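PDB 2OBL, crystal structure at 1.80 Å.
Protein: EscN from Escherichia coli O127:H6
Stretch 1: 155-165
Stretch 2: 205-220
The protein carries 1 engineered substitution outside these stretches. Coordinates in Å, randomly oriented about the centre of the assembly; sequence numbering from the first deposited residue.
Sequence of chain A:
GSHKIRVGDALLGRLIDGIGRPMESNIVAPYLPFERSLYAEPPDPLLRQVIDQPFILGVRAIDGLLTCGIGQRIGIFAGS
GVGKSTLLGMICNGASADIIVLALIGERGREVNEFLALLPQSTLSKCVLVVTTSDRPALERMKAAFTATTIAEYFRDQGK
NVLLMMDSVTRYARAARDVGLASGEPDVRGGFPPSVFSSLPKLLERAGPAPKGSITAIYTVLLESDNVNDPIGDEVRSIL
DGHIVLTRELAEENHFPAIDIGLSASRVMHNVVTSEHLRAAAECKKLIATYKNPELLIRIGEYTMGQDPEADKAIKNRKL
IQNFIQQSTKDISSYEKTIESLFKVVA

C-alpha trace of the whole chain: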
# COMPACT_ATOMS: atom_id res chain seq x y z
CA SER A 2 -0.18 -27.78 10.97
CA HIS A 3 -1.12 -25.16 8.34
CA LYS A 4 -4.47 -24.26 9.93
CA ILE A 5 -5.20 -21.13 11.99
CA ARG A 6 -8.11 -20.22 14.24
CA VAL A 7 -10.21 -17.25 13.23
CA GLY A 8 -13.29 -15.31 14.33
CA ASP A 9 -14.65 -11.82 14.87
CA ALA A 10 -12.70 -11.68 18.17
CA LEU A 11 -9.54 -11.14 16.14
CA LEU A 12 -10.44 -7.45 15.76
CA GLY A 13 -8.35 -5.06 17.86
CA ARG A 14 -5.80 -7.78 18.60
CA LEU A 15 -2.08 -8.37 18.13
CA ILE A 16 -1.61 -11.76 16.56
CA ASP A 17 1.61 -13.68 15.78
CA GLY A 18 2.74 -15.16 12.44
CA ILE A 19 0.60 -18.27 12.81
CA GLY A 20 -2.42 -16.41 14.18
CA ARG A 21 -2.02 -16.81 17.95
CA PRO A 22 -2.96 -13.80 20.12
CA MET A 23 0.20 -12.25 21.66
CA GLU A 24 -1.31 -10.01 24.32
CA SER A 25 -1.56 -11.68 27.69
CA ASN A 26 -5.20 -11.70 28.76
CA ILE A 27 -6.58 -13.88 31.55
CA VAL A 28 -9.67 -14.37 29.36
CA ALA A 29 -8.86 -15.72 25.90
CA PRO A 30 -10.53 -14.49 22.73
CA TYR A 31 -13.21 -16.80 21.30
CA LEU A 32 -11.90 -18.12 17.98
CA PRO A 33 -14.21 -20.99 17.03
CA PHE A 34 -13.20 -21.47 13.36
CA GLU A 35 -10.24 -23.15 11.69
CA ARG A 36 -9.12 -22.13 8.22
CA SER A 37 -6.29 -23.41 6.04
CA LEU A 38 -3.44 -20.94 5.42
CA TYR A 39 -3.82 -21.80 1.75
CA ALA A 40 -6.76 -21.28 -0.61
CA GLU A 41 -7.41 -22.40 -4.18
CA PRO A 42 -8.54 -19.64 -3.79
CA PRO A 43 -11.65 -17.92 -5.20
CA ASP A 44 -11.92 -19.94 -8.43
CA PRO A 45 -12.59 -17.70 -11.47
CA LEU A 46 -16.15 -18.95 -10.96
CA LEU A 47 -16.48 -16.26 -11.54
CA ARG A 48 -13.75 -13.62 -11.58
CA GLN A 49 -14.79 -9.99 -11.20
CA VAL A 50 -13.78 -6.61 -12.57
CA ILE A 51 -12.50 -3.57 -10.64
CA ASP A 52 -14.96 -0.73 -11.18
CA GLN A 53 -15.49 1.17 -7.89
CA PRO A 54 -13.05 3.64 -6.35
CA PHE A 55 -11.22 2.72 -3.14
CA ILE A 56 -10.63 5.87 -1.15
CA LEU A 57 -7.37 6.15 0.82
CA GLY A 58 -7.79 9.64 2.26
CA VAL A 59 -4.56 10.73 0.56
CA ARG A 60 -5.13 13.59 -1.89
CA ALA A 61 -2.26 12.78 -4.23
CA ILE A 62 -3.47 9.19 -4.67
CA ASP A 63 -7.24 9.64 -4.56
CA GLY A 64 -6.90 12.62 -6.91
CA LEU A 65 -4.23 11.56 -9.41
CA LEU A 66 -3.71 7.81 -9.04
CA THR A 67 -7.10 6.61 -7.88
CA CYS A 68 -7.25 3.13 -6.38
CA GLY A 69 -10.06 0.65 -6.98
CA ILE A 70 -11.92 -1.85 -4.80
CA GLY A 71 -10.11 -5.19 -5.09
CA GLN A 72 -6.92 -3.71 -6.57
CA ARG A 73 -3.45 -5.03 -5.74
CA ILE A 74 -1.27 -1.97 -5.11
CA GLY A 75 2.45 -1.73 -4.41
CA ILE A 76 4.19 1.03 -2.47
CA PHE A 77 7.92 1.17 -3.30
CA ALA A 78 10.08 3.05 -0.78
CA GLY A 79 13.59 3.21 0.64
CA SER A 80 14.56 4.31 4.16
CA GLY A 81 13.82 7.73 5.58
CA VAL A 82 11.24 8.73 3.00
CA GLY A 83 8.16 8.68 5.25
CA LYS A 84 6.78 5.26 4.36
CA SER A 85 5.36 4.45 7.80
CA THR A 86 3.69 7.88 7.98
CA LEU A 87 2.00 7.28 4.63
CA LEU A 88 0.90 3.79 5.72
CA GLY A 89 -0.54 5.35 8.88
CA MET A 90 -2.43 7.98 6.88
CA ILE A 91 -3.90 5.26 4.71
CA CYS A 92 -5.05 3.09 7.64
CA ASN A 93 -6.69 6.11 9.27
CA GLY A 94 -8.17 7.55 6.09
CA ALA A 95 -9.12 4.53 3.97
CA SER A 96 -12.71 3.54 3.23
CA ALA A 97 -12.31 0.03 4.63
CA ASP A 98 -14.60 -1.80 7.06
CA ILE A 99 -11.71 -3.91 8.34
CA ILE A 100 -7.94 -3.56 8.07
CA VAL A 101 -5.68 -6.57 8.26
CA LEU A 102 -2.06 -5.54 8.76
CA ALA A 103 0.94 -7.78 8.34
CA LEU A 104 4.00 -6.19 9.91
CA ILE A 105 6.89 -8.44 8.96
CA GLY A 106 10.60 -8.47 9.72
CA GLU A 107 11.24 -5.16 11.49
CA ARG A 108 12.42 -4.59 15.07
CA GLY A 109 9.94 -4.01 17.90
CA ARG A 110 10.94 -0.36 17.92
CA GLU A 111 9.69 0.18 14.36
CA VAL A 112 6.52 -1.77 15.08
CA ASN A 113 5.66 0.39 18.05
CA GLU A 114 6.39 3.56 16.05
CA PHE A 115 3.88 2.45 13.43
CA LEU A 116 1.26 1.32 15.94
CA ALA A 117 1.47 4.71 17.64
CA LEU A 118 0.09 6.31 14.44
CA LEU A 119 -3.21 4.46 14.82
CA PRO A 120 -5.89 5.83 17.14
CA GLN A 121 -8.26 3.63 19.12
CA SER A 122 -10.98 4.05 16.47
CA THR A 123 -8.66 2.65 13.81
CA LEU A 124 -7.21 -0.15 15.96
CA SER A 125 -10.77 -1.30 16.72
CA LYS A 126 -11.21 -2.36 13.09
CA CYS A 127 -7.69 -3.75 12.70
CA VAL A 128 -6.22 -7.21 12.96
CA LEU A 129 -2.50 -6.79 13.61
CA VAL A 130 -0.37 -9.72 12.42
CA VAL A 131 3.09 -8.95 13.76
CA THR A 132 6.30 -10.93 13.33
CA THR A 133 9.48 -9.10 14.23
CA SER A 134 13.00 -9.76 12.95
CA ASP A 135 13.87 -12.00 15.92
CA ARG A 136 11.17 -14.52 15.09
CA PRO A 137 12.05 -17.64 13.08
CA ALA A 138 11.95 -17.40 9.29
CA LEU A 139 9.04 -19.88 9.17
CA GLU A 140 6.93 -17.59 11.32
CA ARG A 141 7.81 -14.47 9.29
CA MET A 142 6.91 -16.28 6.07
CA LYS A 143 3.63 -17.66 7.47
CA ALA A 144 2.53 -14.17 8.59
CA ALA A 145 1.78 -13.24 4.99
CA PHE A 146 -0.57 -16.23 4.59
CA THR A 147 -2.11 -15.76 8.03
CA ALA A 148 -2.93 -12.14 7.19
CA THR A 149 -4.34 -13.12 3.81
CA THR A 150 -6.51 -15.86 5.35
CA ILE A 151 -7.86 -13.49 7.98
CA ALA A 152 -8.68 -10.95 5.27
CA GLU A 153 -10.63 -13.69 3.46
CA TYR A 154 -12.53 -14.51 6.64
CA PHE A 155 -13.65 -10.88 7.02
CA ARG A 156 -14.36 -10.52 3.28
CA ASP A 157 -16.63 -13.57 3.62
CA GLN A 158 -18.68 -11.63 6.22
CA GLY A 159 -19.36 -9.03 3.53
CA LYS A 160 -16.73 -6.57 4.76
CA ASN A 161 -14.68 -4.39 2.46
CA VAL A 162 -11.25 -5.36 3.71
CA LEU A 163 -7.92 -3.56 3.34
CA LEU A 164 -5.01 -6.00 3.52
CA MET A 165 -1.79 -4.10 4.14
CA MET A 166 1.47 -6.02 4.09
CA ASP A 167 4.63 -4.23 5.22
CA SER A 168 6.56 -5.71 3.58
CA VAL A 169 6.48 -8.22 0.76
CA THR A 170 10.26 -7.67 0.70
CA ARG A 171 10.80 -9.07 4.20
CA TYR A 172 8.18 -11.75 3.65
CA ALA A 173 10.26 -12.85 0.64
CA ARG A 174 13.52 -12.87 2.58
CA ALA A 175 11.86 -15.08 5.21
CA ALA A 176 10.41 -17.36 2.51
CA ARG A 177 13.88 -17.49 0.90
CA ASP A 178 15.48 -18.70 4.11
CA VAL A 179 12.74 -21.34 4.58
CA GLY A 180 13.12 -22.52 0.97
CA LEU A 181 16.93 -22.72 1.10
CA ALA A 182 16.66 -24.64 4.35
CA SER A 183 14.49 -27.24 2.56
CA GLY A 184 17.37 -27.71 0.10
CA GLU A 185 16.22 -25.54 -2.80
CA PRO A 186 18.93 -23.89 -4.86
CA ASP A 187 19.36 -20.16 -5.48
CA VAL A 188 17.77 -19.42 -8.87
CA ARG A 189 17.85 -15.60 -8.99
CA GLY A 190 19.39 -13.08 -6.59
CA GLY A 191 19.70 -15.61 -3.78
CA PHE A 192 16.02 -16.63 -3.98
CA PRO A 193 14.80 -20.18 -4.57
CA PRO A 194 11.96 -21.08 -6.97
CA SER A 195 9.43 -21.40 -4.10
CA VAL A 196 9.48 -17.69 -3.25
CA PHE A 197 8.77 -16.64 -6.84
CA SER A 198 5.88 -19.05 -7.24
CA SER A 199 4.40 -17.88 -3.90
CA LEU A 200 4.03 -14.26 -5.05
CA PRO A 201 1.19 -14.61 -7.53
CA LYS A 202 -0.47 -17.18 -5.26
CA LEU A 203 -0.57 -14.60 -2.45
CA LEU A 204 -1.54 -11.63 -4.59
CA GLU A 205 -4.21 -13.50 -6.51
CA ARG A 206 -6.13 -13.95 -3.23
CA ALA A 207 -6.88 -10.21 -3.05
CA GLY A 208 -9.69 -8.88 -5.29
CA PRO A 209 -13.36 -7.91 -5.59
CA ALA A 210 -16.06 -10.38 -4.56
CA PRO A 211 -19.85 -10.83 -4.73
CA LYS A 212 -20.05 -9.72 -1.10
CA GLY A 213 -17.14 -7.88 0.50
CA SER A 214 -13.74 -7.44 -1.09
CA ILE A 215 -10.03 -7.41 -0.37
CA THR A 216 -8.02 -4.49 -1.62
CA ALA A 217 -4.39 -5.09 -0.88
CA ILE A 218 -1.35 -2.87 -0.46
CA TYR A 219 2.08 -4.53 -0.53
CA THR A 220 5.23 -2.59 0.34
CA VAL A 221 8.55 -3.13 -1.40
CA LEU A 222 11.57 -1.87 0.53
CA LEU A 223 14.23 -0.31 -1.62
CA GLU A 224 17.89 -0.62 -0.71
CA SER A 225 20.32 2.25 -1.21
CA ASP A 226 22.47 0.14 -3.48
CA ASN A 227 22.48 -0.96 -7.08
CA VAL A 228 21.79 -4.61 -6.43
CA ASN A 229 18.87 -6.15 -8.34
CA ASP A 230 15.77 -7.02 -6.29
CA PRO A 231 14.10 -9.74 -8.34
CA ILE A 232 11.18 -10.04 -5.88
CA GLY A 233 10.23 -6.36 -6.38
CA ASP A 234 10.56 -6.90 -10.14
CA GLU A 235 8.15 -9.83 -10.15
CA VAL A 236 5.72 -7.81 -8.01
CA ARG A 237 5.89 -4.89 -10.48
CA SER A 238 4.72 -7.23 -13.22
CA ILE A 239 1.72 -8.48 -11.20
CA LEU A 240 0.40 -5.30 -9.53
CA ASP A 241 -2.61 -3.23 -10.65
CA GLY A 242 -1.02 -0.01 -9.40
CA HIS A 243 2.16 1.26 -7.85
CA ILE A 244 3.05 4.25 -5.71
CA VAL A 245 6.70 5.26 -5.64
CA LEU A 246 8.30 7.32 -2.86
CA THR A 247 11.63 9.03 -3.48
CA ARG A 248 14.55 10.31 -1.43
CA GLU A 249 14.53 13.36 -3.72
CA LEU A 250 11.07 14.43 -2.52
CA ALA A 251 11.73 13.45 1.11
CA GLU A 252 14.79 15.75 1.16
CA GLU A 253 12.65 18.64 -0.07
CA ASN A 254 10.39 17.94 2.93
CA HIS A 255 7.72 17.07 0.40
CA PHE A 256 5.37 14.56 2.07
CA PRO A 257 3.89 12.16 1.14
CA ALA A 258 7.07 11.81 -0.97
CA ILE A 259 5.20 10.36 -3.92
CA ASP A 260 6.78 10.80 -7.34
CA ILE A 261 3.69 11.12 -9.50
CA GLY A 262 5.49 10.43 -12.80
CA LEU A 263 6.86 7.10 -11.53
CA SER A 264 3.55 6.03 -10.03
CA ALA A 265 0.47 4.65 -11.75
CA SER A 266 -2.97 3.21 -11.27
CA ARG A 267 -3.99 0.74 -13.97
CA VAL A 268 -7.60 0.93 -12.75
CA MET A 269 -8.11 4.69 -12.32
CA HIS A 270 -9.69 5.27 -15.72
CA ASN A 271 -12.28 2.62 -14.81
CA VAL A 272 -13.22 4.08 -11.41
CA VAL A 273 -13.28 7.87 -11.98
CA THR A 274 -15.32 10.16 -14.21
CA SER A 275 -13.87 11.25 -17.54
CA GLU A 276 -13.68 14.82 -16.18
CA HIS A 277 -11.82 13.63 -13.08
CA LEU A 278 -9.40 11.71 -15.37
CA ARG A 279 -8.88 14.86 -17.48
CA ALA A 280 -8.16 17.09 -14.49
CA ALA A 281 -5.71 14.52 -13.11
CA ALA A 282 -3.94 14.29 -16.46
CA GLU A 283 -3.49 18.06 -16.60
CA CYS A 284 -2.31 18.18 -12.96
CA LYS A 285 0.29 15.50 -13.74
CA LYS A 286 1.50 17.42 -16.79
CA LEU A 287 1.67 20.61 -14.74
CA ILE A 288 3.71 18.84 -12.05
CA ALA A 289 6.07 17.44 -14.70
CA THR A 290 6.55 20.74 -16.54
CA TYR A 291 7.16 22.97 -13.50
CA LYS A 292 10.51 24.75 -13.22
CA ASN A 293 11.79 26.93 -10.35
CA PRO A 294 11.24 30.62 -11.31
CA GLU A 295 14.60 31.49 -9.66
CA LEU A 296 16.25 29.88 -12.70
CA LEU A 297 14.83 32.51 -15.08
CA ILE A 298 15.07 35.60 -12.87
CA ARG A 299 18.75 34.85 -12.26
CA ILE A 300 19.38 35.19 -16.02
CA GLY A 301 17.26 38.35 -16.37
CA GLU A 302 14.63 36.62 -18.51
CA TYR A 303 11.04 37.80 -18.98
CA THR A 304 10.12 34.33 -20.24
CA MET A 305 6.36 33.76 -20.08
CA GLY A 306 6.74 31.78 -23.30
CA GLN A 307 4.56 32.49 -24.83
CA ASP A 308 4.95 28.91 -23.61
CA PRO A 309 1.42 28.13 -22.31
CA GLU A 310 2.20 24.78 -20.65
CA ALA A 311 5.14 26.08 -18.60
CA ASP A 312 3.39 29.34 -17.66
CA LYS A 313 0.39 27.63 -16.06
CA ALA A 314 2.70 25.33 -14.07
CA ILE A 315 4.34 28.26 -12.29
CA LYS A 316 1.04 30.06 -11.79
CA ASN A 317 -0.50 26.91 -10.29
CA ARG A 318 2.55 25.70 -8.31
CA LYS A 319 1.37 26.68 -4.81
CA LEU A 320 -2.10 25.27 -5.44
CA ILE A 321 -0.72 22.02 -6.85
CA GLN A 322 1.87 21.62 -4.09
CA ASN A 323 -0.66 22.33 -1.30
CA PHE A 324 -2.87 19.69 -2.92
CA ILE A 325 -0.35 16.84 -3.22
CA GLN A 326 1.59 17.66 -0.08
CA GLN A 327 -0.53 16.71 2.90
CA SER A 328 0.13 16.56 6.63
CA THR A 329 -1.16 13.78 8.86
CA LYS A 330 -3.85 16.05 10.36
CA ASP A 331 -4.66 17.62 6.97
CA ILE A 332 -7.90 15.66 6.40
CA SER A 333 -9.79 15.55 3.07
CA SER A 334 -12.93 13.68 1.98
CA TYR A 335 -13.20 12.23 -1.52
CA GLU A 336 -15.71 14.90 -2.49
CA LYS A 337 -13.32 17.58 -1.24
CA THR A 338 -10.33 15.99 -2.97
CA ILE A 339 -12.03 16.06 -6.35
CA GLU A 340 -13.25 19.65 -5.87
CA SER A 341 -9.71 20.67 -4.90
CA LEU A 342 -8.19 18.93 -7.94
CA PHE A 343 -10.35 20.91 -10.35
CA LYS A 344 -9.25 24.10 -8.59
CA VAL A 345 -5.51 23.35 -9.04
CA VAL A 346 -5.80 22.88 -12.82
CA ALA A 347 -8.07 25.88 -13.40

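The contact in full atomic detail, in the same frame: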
# COMPACT_ATOMS: atom_id res chain seq x y z
N PHE A 155 -12.86 -12.11 6.91
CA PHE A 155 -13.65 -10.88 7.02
C PHE A 155 -14.36 -10.48 5.72
O PHE A 155 -15.52 -10.05 5.74
CB PHE A 155 -12.83 -9.74 7.64
CG PHE A 155 -12.64 -9.90 9.12
CD1 PHE A 155 -13.71 -9.73 9.99
CD2 PHE A 155 -11.41 -10.28 9.65
CE1 PHE A 155 -13.56 -9.90 11.36
CE2 PHE A 155 -11.25 -10.46 11.03
CZ PHE A 155 -12.32 -10.26 11.89
N ARG A 156 -13.70 -10.69 4.58
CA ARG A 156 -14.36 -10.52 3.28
C ARG A 156 -15.63 -11.37 3.22
O ARG A 156 -16.70 -10.90 2.80
CB ARG A 156 -13.42 -10.93 2.15
CG ARG A 156 -14.02 -10.83 0.74
CD ARG A 156 -13.25 -11.72 -0.21
NE ARG A 156 -13.26 -13.11 0.26
CZ ARG A 156 -12.46 -14.07 -0.19
NH1 ARG A 156 -11.57 -13.80 -1.14
NH2 ARG A 156 -12.55 -15.30 0.30
N ASP A 157 -15.51 -12.63 3.64
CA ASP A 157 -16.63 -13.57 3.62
C ASP A 157 -17.81 -13.16 4.51
O ASP A 157 -18.90 -13.71 4.38
CB ASP A 157 -16.15 -14.98 4.01
CG ASP A 157 -15.18 -15.57 2.99
OD1 ASP A 157 -15.12 -15.11 1.83
OD2 ASP A 157 -14.47 -16.52 3.36
N GLN A 158 -17.59 -12.20 5.41
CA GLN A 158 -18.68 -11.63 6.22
C GLN A 158 -19.34 -10.45 5.51
O GLN A 158 -20.29 -9.84 6.03
CB GLN A 158 -18.19 -11.18 7.60
CG GLN A 158 -17.29 -12.17 8.33
CD GLN A 158 -17.85 -13.57 8.31
OE1 GLN A 158 -18.97 -13.80 8.75
NE2 GLN A 158 -17.07 -14.52 7.77
N GLY A 159 -18.83 -10.13 4.32
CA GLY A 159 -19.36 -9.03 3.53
C GLY A 159 -18.63 -7.71 3.76
O GLY A 159 -19.10 -6.66 3.32
N LYS A 160 -17.49 -7.77 4.44
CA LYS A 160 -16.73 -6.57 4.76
C LYS A 160 -15.84 -6.17 3.59
O LYS A 160 -15.31 -7.02 2.88
CB LYS A 160 -15.84 -6.79 5.99
CG LYS A 160 -16.60 -7.28 7.23
CD LYS A 160 -17.59 -6.24 7.73
CE LYS A 160 -18.27 -6.70 9.02
NZ LYS A 160 -19.32 -5.73 9.44
N ASN A 161 -15.70 -4.86 3.37
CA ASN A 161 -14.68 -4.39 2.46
C ASN A 161 -13.39 -4.28 3.24
O ASN A 161 -13.24 -3.41 4.10
CB ASN A 161 -15.07 -3.07 1.81
CG ASN A 161 -15.98 -3.26 0.61
OD1 ASN A 161 -16.03 -4.35 0.02
ND2 ASN A 161 -16.70 -2.21 0.25
N VAL A 162 -12.48 -5.20 2.93
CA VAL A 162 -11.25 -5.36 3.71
C VAL A 162 -10.06 -4.68 3.03
O VAL A 162 -9.91 -4.74 1.81
CB VAL A 162 -10.94 -6.86 3.90
CG1 VAL A 162 -9.66 -7.05 4.72
CG2 VAL A 162 -12.13 -7.58 4.55
N LEU A 163 -9.23 -4.02 3.82
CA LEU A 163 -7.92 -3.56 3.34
C LEU A 163 -6.86 -4.46 3.94
O LEU A 163 -6.69 -4.50 5.16
CB LEU A 163 -7.67 -2.10 3.74
CG LEU A 163 -6.24 -1.59 3.47
CD1 LEU A 163 -5.89 -1.71 2.00
CD2 LEU A 163 -6.04 -0.15 3.97
N LEU A 164 -6.16 -5.20 3.09
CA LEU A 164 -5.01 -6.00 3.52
C LEU A 164 -3.76 -5.17 3.26
O LEU A 164 -3.52 -4.73 2.14
CB LEU A 164 -4.94 -7.29 2.71
CG LEU A 164 -3.68 -8.16 2.90
CD1 LEU A 164 -3.58 -8.67 4.36
CD2 LEU A 164 -3.74 -9.33 1.92
N MET A 165 -2.97 -4.93 4.30
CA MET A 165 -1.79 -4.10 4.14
C MET A 165 -0.57 -4.85 4.65
O MET A 165 -0.47 -5.15 5.85
CB MET A 165 -1.96 -2.75 4.86
CG MET A 165 -0.69 -1.89 4.83
SD MET A 165 -0.81 -0.27 5.66
CE MET A 165 -1.90 0.63 4.58
N GLU A 205 -2.99 -13.13 -5.80
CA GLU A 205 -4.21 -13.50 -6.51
C GLU A 205 -5.37 -13.73 -5.54
O GLU A 205 -6.51 -13.82 -5.95
CB GLU A 205 -3.98 -14.71 -7.43
CG GLU A 205 -3.09 -14.38 -8.65
CD GLU A 205 -2.97 -15.54 -9.63
OE1 GLU A 205 -3.74 -16.51 -9.50
OE2 GLU A 205 -2.10 -15.48 -10.54
N ARG A 206 -5.07 -13.81 -4.24
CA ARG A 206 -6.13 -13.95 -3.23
C ARG A 206 -6.85 -12.64 -2.88
O ARG A 206 -7.97 -12.66 -2.40
CB ARG A 206 -5.61 -14.66 -1.99
CG ARG A 206 -5.32 -16.13 -2.26
CD ARG A 206 -4.48 -16.75 -1.18
NE ARG A 206 -5.21 -16.96 0.06
CZ ARG A 206 -4.68 -17.52 1.14
NH1 ARG A 206 -3.41 -17.93 1.11
NH2 ARG A 206 -5.41 -17.69 2.23
N ALA A 207 -6.21 -11.50 -3.15
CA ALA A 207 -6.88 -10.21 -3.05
C ALA A 207 -7.83 -10.07 -4.25
O ALA A 207 -7.69 -10.78 -5.24
CB ALA A 207 -5.85 -9.08 -3.05
N GLY A 208 -8.78 -9.15 -4.16
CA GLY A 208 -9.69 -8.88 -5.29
C GLY A 208 -11.13 -8.59 -4.89
O GLY A 208 -11.51 -8.78 -3.73
N PRO A 209 -11.94 -8.14 -5.86
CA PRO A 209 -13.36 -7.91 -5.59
C PRO A 209 -14.09 -9.23 -5.40
O PRO A 209 -13.60 -10.27 -5.81
CB PRO A 209 -13.86 -7.22 -6.87
CG PRO A 209 -12.65 -6.88 -7.67
CD PRO A 209 -11.58 -7.84 -7.25
N ALA A 210 -15.26 -9.18 -4.77
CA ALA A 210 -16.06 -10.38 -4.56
C ALA A 210 -17.54 -10.03 -4.54
O ALA A 210 -17.90 -8.87 -4.35
CB ALA A 210 -15.65 -11.06 -3.25
N PRO A 211 -18.41 -11.04 -4.74
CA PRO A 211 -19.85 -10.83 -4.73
C PRO A 211 -20.28 -10.02 -3.51
O PRO A 211 -20.96 -9.00 -3.64
CB PRO A 211 -20.42 -12.25 -4.65
CG PRO A 211 -19.38 -13.09 -5.31
CD PRO A 211 -18.06 -12.45 -4.99
N LYS A 212 -19.87 -10.48 -2.33
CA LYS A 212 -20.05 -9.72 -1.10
C LYS A 212 -18.67 -9.47 -0.50
O LYS A 212 -17.81 -10.37 -0.50
CB LYS A 212 -20.95 -10.46 -0.12
CG LYS A 212 -22.45 -10.23 -0.33
CD LYS A 212 -22.93 -10.81 -1.65
CE LYS A 212 -24.41 -10.54 -1.86
NZ LYS A 212 -24.92 -11.22 -3.09
N GLY A 213 -18.44 -8.25 -0.03
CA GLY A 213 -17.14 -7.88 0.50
C GLY A 213 -16.08 -7.81 -0.59
O GLY A 213 -16.35 -8.03 -1.77
N SER A 214 -14.86 -7.51 -0.17
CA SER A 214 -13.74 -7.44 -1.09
C SER A 214 -12.47 -7.39 -0.27
O SER A 214 -12.50 -7.14 0.94
CB SER A 214 -13.82 -6.16 -1.91
OG SER A 214 -13.82 -5.03 -1.05
N ILE A 215 -11.35 -7.64 -0.95
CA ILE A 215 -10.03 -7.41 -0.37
C ILE A 215 -9.26 -6.56 -1.36
O ILE A 215 -9.02 -6.96 -2.51
CB ILE A 215 -9.24 -8.73 -0.15
CG1 ILE A 215 -9.99 -9.67 0.81
CG2 ILE A 215 -7.83 -8.43 0.36
CD1 ILE A 215 -9.28 -10.99 0.99
N THR A 216 -8.91 -5.37 -0.90
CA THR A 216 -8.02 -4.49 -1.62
C THR A 216 -6.73 -4.59 -0.86
O THR A 216 -6.73 -4.53 0.39
CB THR A 216 -8.53 -3.04 -1.60
OG1 THR A 216 -9.87 -3.01 -2.09
CG2 THR A 216 -7.64 -2.13 -2.44
N ALA A 217 -5.62 -4.77 -1.57
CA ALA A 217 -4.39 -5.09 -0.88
C ALA A 217 -3.29 -4.11 -1.25
O ALA A 217 -3.16 -3.74 -2.41
CB ALA A 217 -3.97 -6.52 -1.18
N ILE A 218 -2.52 -3.71 -0.25
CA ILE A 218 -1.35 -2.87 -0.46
C ILE A 218 -0.14 -3.64 0.03
O ILE A 218 -0.11 -4.05 1.20
CB ILE A 218 -1.48 -1.58 0.33
CG1 ILE A 218 -2.57 -0.69 -0.28
CG2 ILE A 218 -0.16 -0.83 0.39
CD1 ILE A 218 -2.91 0.53 0.62
N TYR A 219 0.84 -3.80 -0.84
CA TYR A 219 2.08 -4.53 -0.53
C TYR A 219 3.26 -3.57 -0.61
O TYR A 219 3.44 -2.90 -1.64
CB TYR A 219 2.30 -5.66 -1.55
CG TYR A 219 1.14 -6.62 -1.63
CD1 TYR A 219 1.07 -7.71 -0.76
CD2 TYR A 219 0.11 -6.43 -2.56
CE1 TYR A 219 0.00 -8.60 -0.82
CE2 TYR A 219 -0.97 -7.31 -2.62
CZ TYR A 219 -1.01 -8.40 -1.75
OH TYR A 219 -2.06 -9.26 -1.81
N THR A 220 4.05 -3.47 0.44
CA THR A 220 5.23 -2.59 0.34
C THR A 220 6.47 -3.35 -0.12
O THR A 220 6.67 -4.52 0.20
CB THR A 220 5.56 -1.83 1.63
OG1 THR A 220 6.02 -2.75 2.62
CG2 THR A 220 4.32 -1.08 2.14
O HOH W 1 -9.22 -14.92 -1.83
O HOH W 2 -10.70 -11.43 -2.51
O HOH W 3 -11.62 -3.48 -0.09

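The apolar centre of this contact lies between two neighbouring parallel strands, 161-165 and 214-220, whose N-to-C directions diverge by 17°. Because successive residues alternate across the sheet, two separate hydrophobic clusters form. On one face, Leu164 packs against the side chains of Ile215 and Ala217 in the other strand: its CB lies 3.9 Å from Ile215 CG2 and 4.1 Å from Ala217 CB. The small methyl of Ala217 sits directly across from Leu164, where the CA atoms of the two residues are 4.5 Å apart, the closest of the five bridged pairs. Val162 extends this cluster, with CB 4.3 Å from Ile215 CG1. On the other face, Ile218 is the common partner, its CD1 standing 4.0 Å from Leu163 CD1 and 4.1 Å from Met165 CE.

The backbones hold these side chains in register. Val162 and Leu164 each use both NH and CO toward the second strand, as a parallel ladder requires. Val162 N donates to Ser214 O (2.8 Å) and Val162 O accepts from Thr216 N (3.0 Å); two residues on, Leu164 N donates to Thr216 O (2.8 Å) and Leu164 O accepts from Ile218 N (2.8 Å). CA-H...O contacts supplement the ladder, the shortest from Ala217 CA to Leu164 O at 3.2 Å.

Toward the start of the strands the contact becomes polar. Ser214 N donates to Lys160 O (3.1 Å), and Ser214 OG, in the p rotamer, gives a short hydrogen bond of 2.5 Å to Asn161 OD1. A water donates to both Val162 O (2.8 Å) and Ser214 OG (2.9 Å) and also hydrogen-bonds Thr216 OG1 at 2.7 Å, tying the two strands together beside the ladder.

Just before the strands, backbone packing leaves no room for a side chain at Gly213. Its CA is 3.1 Å from Lys160 O, and a CB would fall 2.4 Å from Arg156 O. Gly159, with positive phi, closes the preceding helix in a Schellman motif and brings its CA within 3.9 Å of Gly213 CA.

At the outer edge, Arg156 lays its aliphatic portion against the second stretch, with CB 3.9 Å from Ile215 CG1 and CD 3.9 Å from Ala210 CB. Its guanidinium is anchored within its own stretch by a salt bridge from NH2 to Asp157 OD1 (3.0 Å), which NE also reaches at 3.2 Å. NH1 meets the second stretch through water: one molecule accepts from Arg156 NH1 (2.7 Å) and donates to Arg206 O (2.6 Å), bridging a gap of 4.0 Å between those two atoms.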